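Local coordinates for AT-less polyketide synthase (Streptomyces platensis subsp. rosaceus, PDB 4TKT), which probably catalyses decarboxylative chain elongation as a ketosynthase domain of the AT-less type I polyketide synthase that makes isomigrastatin, at residues E458-E469 / E505-S516. Numbering follows the deposited sequence.
Sequences ETVVVVLSAFDE and EAMTARFAVAVS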
ATOM      1  N   GLU A 458       1.808 -29.820 -17.772  1.00 62.89           N
ATOM      2  CA  GLU A 458       3.076 -30.426 -17.376  1.00 58.76           C
ATOM      3  C   GLU A 458       3.290 -30.366 -15.868  1.00 58.21           C
ATOM      4  O   GLU A 458       2.609 -29.622 -15.160  1.00 56.64           O
ATOM      5  CB  GLU A 458       4.244 -29.740 -18.091  1.00 62.83           C
ATOM      6  CG  GLU A 458       4.113 -29.679 -19.606  1.00 77.68           C
ATOM      7  CD  GLU A 458       4.300 -31.029 -20.279  1.00 98.06           C
ATOM      8  OE1 GLU A 458       4.645 -32.009 -19.586  1.00106.56           O
ATOM      9  OE2 GLU A 458       4.105 -31.108 -21.511  1.00105.69           O
ATOM     10  N   THR A 459       4.240 -31.160 -15.382  1.00 61.00           N
ATOM     11  CA  THR A 459       4.591 -31.163 -13.968  1.00 52.71           C
ATOM     12  C   THR A 459       5.458 -29.959 -13.625  1.00 52.03           C
ATOM     13  O   THR A 459       6.490 -29.726 -14.253  1.00 53.69           O
ATOM     14  CB  THR A 459       5.340 -32.452 -13.565  1.00 50.56           C
ATOM     15  OG1 THR A 459       4.449 -33.570 -13.627  1.00 45.83           O
ATOM     16  CG2 THR A 459       5.882 -32.332 -12.150  1.00 53.16           C
ATOM     17  N   VAL A 460       5.026 -29.194 -12.630  1.00 48.57           N
ATOM     18  CA  VAL A 460       5.807 -28.074 -12.127  1.00 47.21           C
ATOM     19  C   VAL A 460       6.282 -28.374 -10.711  1.00 47.41           C
ATOM     20  O   VAL A 460       5.805 -29.313 -10.069  1.00 49.86           O
ATOM     21  CB  VAL A 460       4.995 -26.763 -12.130  1.00 48.21           C
ATOM     22  CG1 VAL A 460       4.417 -26.504 -13.509  1.00 41.28           C
ATOM     23  CG2 VAL A 460       3.889 -26.817 -11.084  1.00 40.43           C
ATOM     24  N   VAL A 461       7.226 -27.579 -10.223  1.00 39.13           N
ATOM     25  CA  VAL A 461       7.711 -27.744  -8.861  1.00 45.51           C
ATOM     26  C   VAL A 461       7.376 -26.507  -8.023  1.00 43.77           C
ATOM     27  O   VAL A 461       7.900 -25.417  -8.252  1.00 45.96           O
ATOM     28  CB  VAL A 461       9.232 -28.032  -8.836  1.00 50.32           C
ATOM     29  CG1 VAL A 461       9.964 -27.171  -9.852  1.00 54.36           C
ATOM     30  CG2 VAL A 461       9.798 -27.848  -7.433  1.00 37.68           C
ATOM     31  N   VAL A 462       6.473 -26.689  -7.063  1.00 40.65           N
ATOM     32  CA  VAL A 462       6.032 -25.610  -6.191  1.00 37.76           C
ATOM     33  C   VAL A 462       6.920 -25.542  -4.956  1.00 37.21           C
ATOM     34  O   VAL A 462       7.114 -26.539  -4.264  1.00 47.14           O
ATOM     35  CB  VAL A 462       4.558 -25.791  -5.764  1.00 47.76           C
ATOM     36  CG1 VAL A 462       4.161 -24.743  -4.736  1.00 37.85           C
ATOM     37  CG2 VAL A 462       3.643 -25.724  -6.976  1.00 38.83           C
ATOM     38  N   VAL A 463       7.449 -24.356  -4.679  1.00 38.81           N
ATOM     39  CA  VAL A 463       8.436 -24.183  -3.621  1.00 39.53           C
ATOM     40  C   VAL A 463       7.954 -23.183  -2.563  1.00 41.04           C
ATOM     41  O   VAL A 463       7.260 -22.216  -2.878  1.00 47.28           O
ATOM     42  CB  VAL A 463       9.791 -23.740  -4.227  1.00 39.75           C
ATOM     43  CG1 VAL A 463      10.382 -22.543  -3.495  1.00 40.08           C
ATOM     44  CG2 VAL A 463      10.759 -24.906  -4.266  1.00 36.16           C
ATOM     45  N   LEU A 464       8.316 -23.434  -1.308  1.00 40.53           N
ATOM     46  CA  LEU A 464       7.859 -22.615  -0.191  1.00 35.70           C
ATOM     47  C   LEU A 464       8.893 -22.601   0.933  1.00 35.47           C
ATOM     48  O   LEU A 464       9.406 -23.649   1.318  1.00 42.61           O
ATOM     49  CB  LEU A 464       6.523 -23.144   0.332  1.00 36.13           C
ATOM     50  CG  LEU A 464       5.434 -22.147   0.715  1.00 46.33           C
ATOM     51  CD1 LEU A 464       5.120 -21.226  -0.451  1.00 50.72           C
ATOM     52  CD2 LEU A 464       4.186 -22.894   1.157  1.00 36.76           C
ATOM     53  N   SER A 465       9.202 -21.420   1.459  1.00 35.13           N
ATOM     54  CA  SER A 465      10.153 -21.322   2.567  1.00 38.80           C
ATOM     55  C   SER A 465       9.785 -20.232   3.574  1.00 40.57           C
ATOM     56  O   SER A 465       9.094 -19.269   3.242  1.00 35.96           O
ATOM     57  CB  SER A 465      11.568 -21.079   2.034  1.00 44.10           C
ATOM     58  OG  SER A 465      11.619 -19.936   1.200  1.00 46.95           O
ATOM     59  N   ALA A 466      10.253 -20.393   4.807  1.00 43.12           N
ATOM     60  CA  ALA A 466       9.998 -19.421   5.864  1.00 40.40           C
ATOM     61  C   ALA A 466      11.085 -19.490   6.933  1.00 42.38           C
ATOM     62  O   ALA A 466      12.022 -20.279   6.824  1.00 40.50           O
ATOM     63  CB  ALA A 466       8.628 -19.648   6.479  1.00 35.28           C
ATOM     64  N   PHE A 467      10.944 -18.668   7.968  1.00 35.08           N
ATOM     65  CA  PHE A 467      11.977 -18.517   8.989  1.00 48.85           C
ATOM     66  C   PHE A 467      12.163 -19.780   9.822  1.00 50.00           C
ATOM     67  O   PHE A 467      13.293 -20.196  10.082  1.00 55.32           O
ATOM     68  CB  PHE A 467      11.646 -17.336   9.905  1.00 53.88           C
ATOM     69  CG  PHE A 467      12.816 -16.842  10.708  1.00 54.51           C
ATOM     70  CD1 PHE A 467      13.707 -15.927  10.167  1.00 49.65           C
ATOM     71  CD2 PHE A 467      13.019 -17.283  12.008  1.00 56.09           C
ATOM     72  CE1 PHE A 467      14.783 -15.465  10.903  1.00 49.07           C
ATOM     73  CE2 PHE A 467      14.095 -16.825  12.752  1.00 53.89           C
ATOM     74  CZ  PHE A 467      14.977 -15.915  12.198  1.00 51.87           C
ATOM     75  N   ASP A 468      11.056 -20.379  10.251  1.00 45.43           N
ATOM     76  CA  ASP A 468      11.106 -21.639  10.985  1.00 44.92           C
ATOM     77  C   ASP A 468      10.010 -22.587  10.513  1.00 40.15           C
ATOM     78  O   ASP A 468       9.278 -22.277   9.575  1.00 41.00           O
ATOM     79  CB  ASP A 468      10.993 -21.400  12.497  1.00 51.20           C
ATOM     80  CG  ASP A 468       9.782 -20.558  12.877  1.00 59.89           C
ATOM     81  OD1 ASP A 468       8.719 -20.693  12.235  1.00 60.01           O
ATOM     82  OD2 ASP A 468       9.895 -19.760  13.834  1.00 63.97           O
ATOM     83  N   GLU A 469       9.900 -23.736  11.172  1.00 38.98           N
ATOM     84  CA  GLU A 469       8.942 -24.760  10.771  1.00 40.84           C
ATOM     85  C   GLU A 469       7.500 -24.285  10.909  1.00 41.68           C
ATOM     86  O   GLU A 469       6.671 -24.543  10.037  1.00 49.17           O
ATOM     87  CB  GLU A 469       9.151 -26.037  11.588  1.00 40.58           C
ATOM     88  CG  GLU A 469       8.093 -27.102  11.345  1.00 48.32           C
ATOM     89  CD  GLU A 469       8.421 -28.417  12.020  1.00 58.97           C
ATOM     90  OE1 GLU A 469       9.565 -28.575  12.493  1.00 66.14           O
ATOM     91  OE2 GLU A 469       7.532 -29.296  12.073  1.00 60.06           O
ATOM     92  N   GLU A 505      12.253 -15.228  -1.268  1.00 38.20           N
ATOM     93  CA  GLU A 505      13.553 -15.481  -0.656  1.00 42.71           C
ATOM     94  C   GLU A 505      13.661 -16.937  -0.224  1.00 44.54           C
ATOM     95  O   GLU A 505      12.749 -17.470   0.411  1.00 45.62           O
ATOM     96  CB  GLU A 505      13.773 -14.573   0.555  1.00 50.54           C
ATOM     97  CG  GLU A 505      13.414 -13.118   0.329  1.00 64.44           C
ATOM     98  CD  GLU A 505      14.459 -12.376  -0.474  1.00 73.14           C
ATOM     99  OE1 GLU A 505      15.593 -12.888  -0.592  1.00 77.46           O
ATOM    100  OE2 GLU A 505      14.143 -11.280  -0.984  1.00 72.54           O
ATOM    101  N   ALA A 506      14.770 -17.581  -0.565  1.00 45.22           N
ATOM    102  CA  ALA A 506      15.018 -18.942  -0.105  1.00 34.29           C
ATOM    103  C   ALA A 506      15.437 -18.923   1.362  1.00 46.32           C
ATOM    104  O   ALA A 506      16.563 -18.552   1.686  1.00 48.42           O
ATOM    105  CB  ALA A 506      16.080 -19.608  -0.961  1.00 34.54           C
HETATM  106  N   MSE A 507      14.530 -19.325   2.246  1.00 35.73           N
HETATM  107  CA  MSE A 507      14.783 -19.239   3.679  1.00 37.27           C
HETATM  108  C   MSE A 507      15.104 -20.605   4.287  1.00 39.59           C
HETATM  109  O   MSE A 507      15.268 -21.587   3.569  1.00 45.07           O
HETATM  110  CB  MSE A 507      13.585 -18.603   4.387  1.00 40.21           C
HETATM  111  CG  MSE A 507      13.166 -17.267   3.787  1.00 44.51           C
HETATM  112 SE   MSE A 507      11.801 -16.327   4.826  1.00 60.73          SE
HETATM  113  CE  MSE A 507      11.454 -14.839   3.603  1.00 66.56           C
ATOM    114  N   THR A 508      15.188 -20.652   5.614  1.00 37.83           N
ATOM    115  CA  THR A 508      15.684 -21.827   6.329  1.00 40.83           C
ATOM    116  C   THR A 508      14.791 -23.057   6.187  1.00 43.99           C
ATOM    117  O   THR A 508      15.197 -24.060   5.602  1.00 49.44           O
ATOM    118  CB  THR A 508      15.858 -21.518   7.826  1.00 42.62           C
ATOM    119  OG1 THR A 508      16.698 -20.369   7.980  1.00 56.88           O
ATOM    120  CG2 THR A 508      16.484 -22.697   8.545  1.00 36.29           C
ATOM    121  N   ALA A 509      13.583 -22.985   6.738  1.00 42.27           N
ATOM    122  CA  ALA A 509      12.629 -24.083   6.630  1.00 41.44           C
ATOM    123  C   ALA A 509      12.023 -24.108   5.236  1.00 38.57           C
ATOM    124  O   ALA A 509      11.457 -23.113   4.785  1.00 35.54           O
ATOM    125  CB  ALA A 509      11.543 -23.954   7.685  1.00 43.79           C
ATOM    126  N   ARG A 510      12.137 -25.245   4.556  1.00 35.97           N
ATOM    127  CA  ARG A 510      11.759 -25.321   3.150  1.00 35.86           C
ATOM    128  C   ARG A 510      10.758 -26.428   2.837  1.00 46.54           C
ATOM    129  O   ARG A 510      10.663 -27.429   3.547  1.00 47.78           O
ATOM    130  CB  ARG A 510      13.010 -25.503   2.290  1.00 38.79           C
ATOM    131  CG  ARG A 510      14.020 -24.384   2.458  1.00 35.48           C
ATOM    132  CD  ARG A 510      15.205 -24.533   1.522  1.00 35.48           C
ATOM    133  NE  ARG A 510      16.084 -23.372   1.605  1.00 43.61           N
ATOM    134  CZ  ARG A 510      17.153 -23.183   0.840  1.00 44.73           C
ATOM    135  NH1 ARG A 510      17.484 -24.082  -0.073  1.00 35.54           N
ATOM    136  NH2 ARG A 510      17.889 -22.091   0.990  1.00 35.20           N
ATOM    137  N   PHE A 511      10.012 -26.229   1.755  1.00 45.61           N
ATOM    138  CA  PHE A 511       9.030 -27.200   1.294  1.00 43.69           C
ATOM    139  C   PHE A 511       8.937 -27.172  -0.227  1.00 41.04           C
ATOM    140  O   PHE A 511       8.761 -26.112  -0.826  1.00 42.95           O
ATOM    141  CB  PHE A 511       7.660 -26.920   1.915  1.00 39.22           C
ATOM    142  CG  PHE A 511       6.572 -27.827   1.416  1.00 37.34           C
ATOM    143  CD1 PHE A 511       6.455 -29.121   1.896  1.00 38.55           C
ATOM    144  CD2 PHE A 511       5.663 -27.384   0.470  1.00 39.39           C
ATOM    145  CE1 PHE A 511       5.454 -29.958   1.441  1.00 38.26           C
ATOM    146  CE2 PHE A 511       4.659 -28.218   0.007  1.00 45.97           C
ATOM    147  CZ  PHE A 511       4.554 -29.507   0.495  1.00 43.32           C
ATOM    148  N   ALA A 512       9.063 -28.338  -0.849  1.00 40.37           N
ATOM    149  CA  ALA A 512       8.965 -28.437  -2.300  1.00 37.03           C
ATOM    150  C   ALA A 512       8.111 -29.631  -2.702  1.00 37.55           C
ATOM    151  O   ALA A 512       8.188 -30.694  -2.088  1.00 39.32           O
ATOM    152  CB  ALA A 512      10.346 -28.538  -2.920  1.00 36.86           C
ATOM    153  N   VAL A 513       7.294 -29.451  -3.733  1.00 37.85           N
ATOM    154  CA  VAL A 513       6.438 -30.528  -4.214  1.00 38.45           C
ATOM    155  C   VAL A 513       6.240 -30.451  -5.727  1.00 38.77           C
ATOM    156  O   VAL A 513       5.974 -29.383  -6.280  1.00 39.24           O
ATOM    157  CB  VAL A 513       5.062 -30.510  -3.505  1.00 44.98           C
ATOM    158  CG1 VAL A 513       4.412 -29.137  -3.611  1.00 43.05           C
ATOM    159  CG2 VAL A 513       4.150 -31.591  -4.064  1.00 45.30           C
ATOM    160  N   ALA A 514       6.391 -31.592  -6.393  1.00 44.03           N
ATOM    161  CA  ALA A 514       6.167 -31.682  -7.831  1.00 46.04           C
ATOM    162  C   ALA A 514       4.726 -32.094  -8.126  1.00 51.39           C
ATOM    163  O   ALA A 514       4.305 -33.195  -7.776  1.00 51.46           O
ATOM    164  CB  ALA A 514       7.140 -32.662  -8.457  1.00 39.73           C
ATOM    165  N   VAL A 515       3.972 -31.204  -8.765  1.00 51.17           N
ATOM    166  CA  VAL A 515       2.570 -31.475  -9.076  1.00 50.77           C
ATOM    167  C   VAL A 515       2.235 -31.105 -10.518  1.00 49.71           C
ATOM    168  O   VAL A 515       2.969 -30.355 -11.160  1.00 51.99           O
ATOM    169  CB  VAL A 515       1.620 -30.706  -8.131  1.00 43.87           C
ATOM    170  CG1 VAL A 515       1.670 -31.287  -6.728  1.00 43.26           C
ATOM    171  CG2 VAL A 515       1.967 -29.229  -8.113  1.00 41.25           C
ATOM    172  N   SER A 516       1.124 -31.633 -11.020  1.00 48.46           N
ATOM    173  CA  SER A 516       0.673 -31.312 -12.370  1.00 45.66           C
ATOM    174  C   SER A 516      -0.779 -30.838 -12.372  1.00 51.09           C
ATOM    175  O   SER A 516      -1.252 -30.273 -13.358  1.00 56.75           O
ATOM    176  CB  SER A 516       0.839 -32.519 -13.297  1.00 46.29           C
ATOM    177  OG  SER A 516       0.079 -33.626 -12.847  1.00 51.08           O
TER
HETATM  178  O   HOH W   1      10.511 -17.405   1.537  1.00 39.85           O
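Val462 and Val513 form one of four hydrogen-bonded pairs that join strands 460-466 and 509-515 in antiparallel register. They belong to the three-stranded antiparallel sheet of the linker domain that, in this family, follows the ketosynthase. Strand 460-466 lies at one edge; strand 509-515 is central and also pairs with strand 538-541.

Backbone bonds run in both directions at each pair, from Val460 with Val515 to Ala466 with Ala509. At the centre, Val462 N reaches Val513 O at 2.8 Å.

Apolar side chains pack on both faces. On one, the Val462 and Val515 side chains cross obliquely, with Val462 CG2 4.0 Å from Val515 CG2, and Leu464 CB sits at the edge of the Phe511 ring. Helices 493-502 and 518-530 cover this face. On the other, Val463 CG2 meets Ala512 CB at 3.9 Å, beneath helix 573-580.

Polar contacts gather around Ser465. Its chi1 of 55° sets OG between the backbone N and carbonyl carbon, where it accepts a nearly straight bond from Met507 N (3.2 Å, 165°). A valine here would probably leave Met507 N without this acceptor and let the turn before the strand shift. Water 1 donates to Ser465 O. Arg510 also braces that turn: its extended chain brings NE to Met507 O at 2.8 Å, with the oxygen lying in the guanidinium plane.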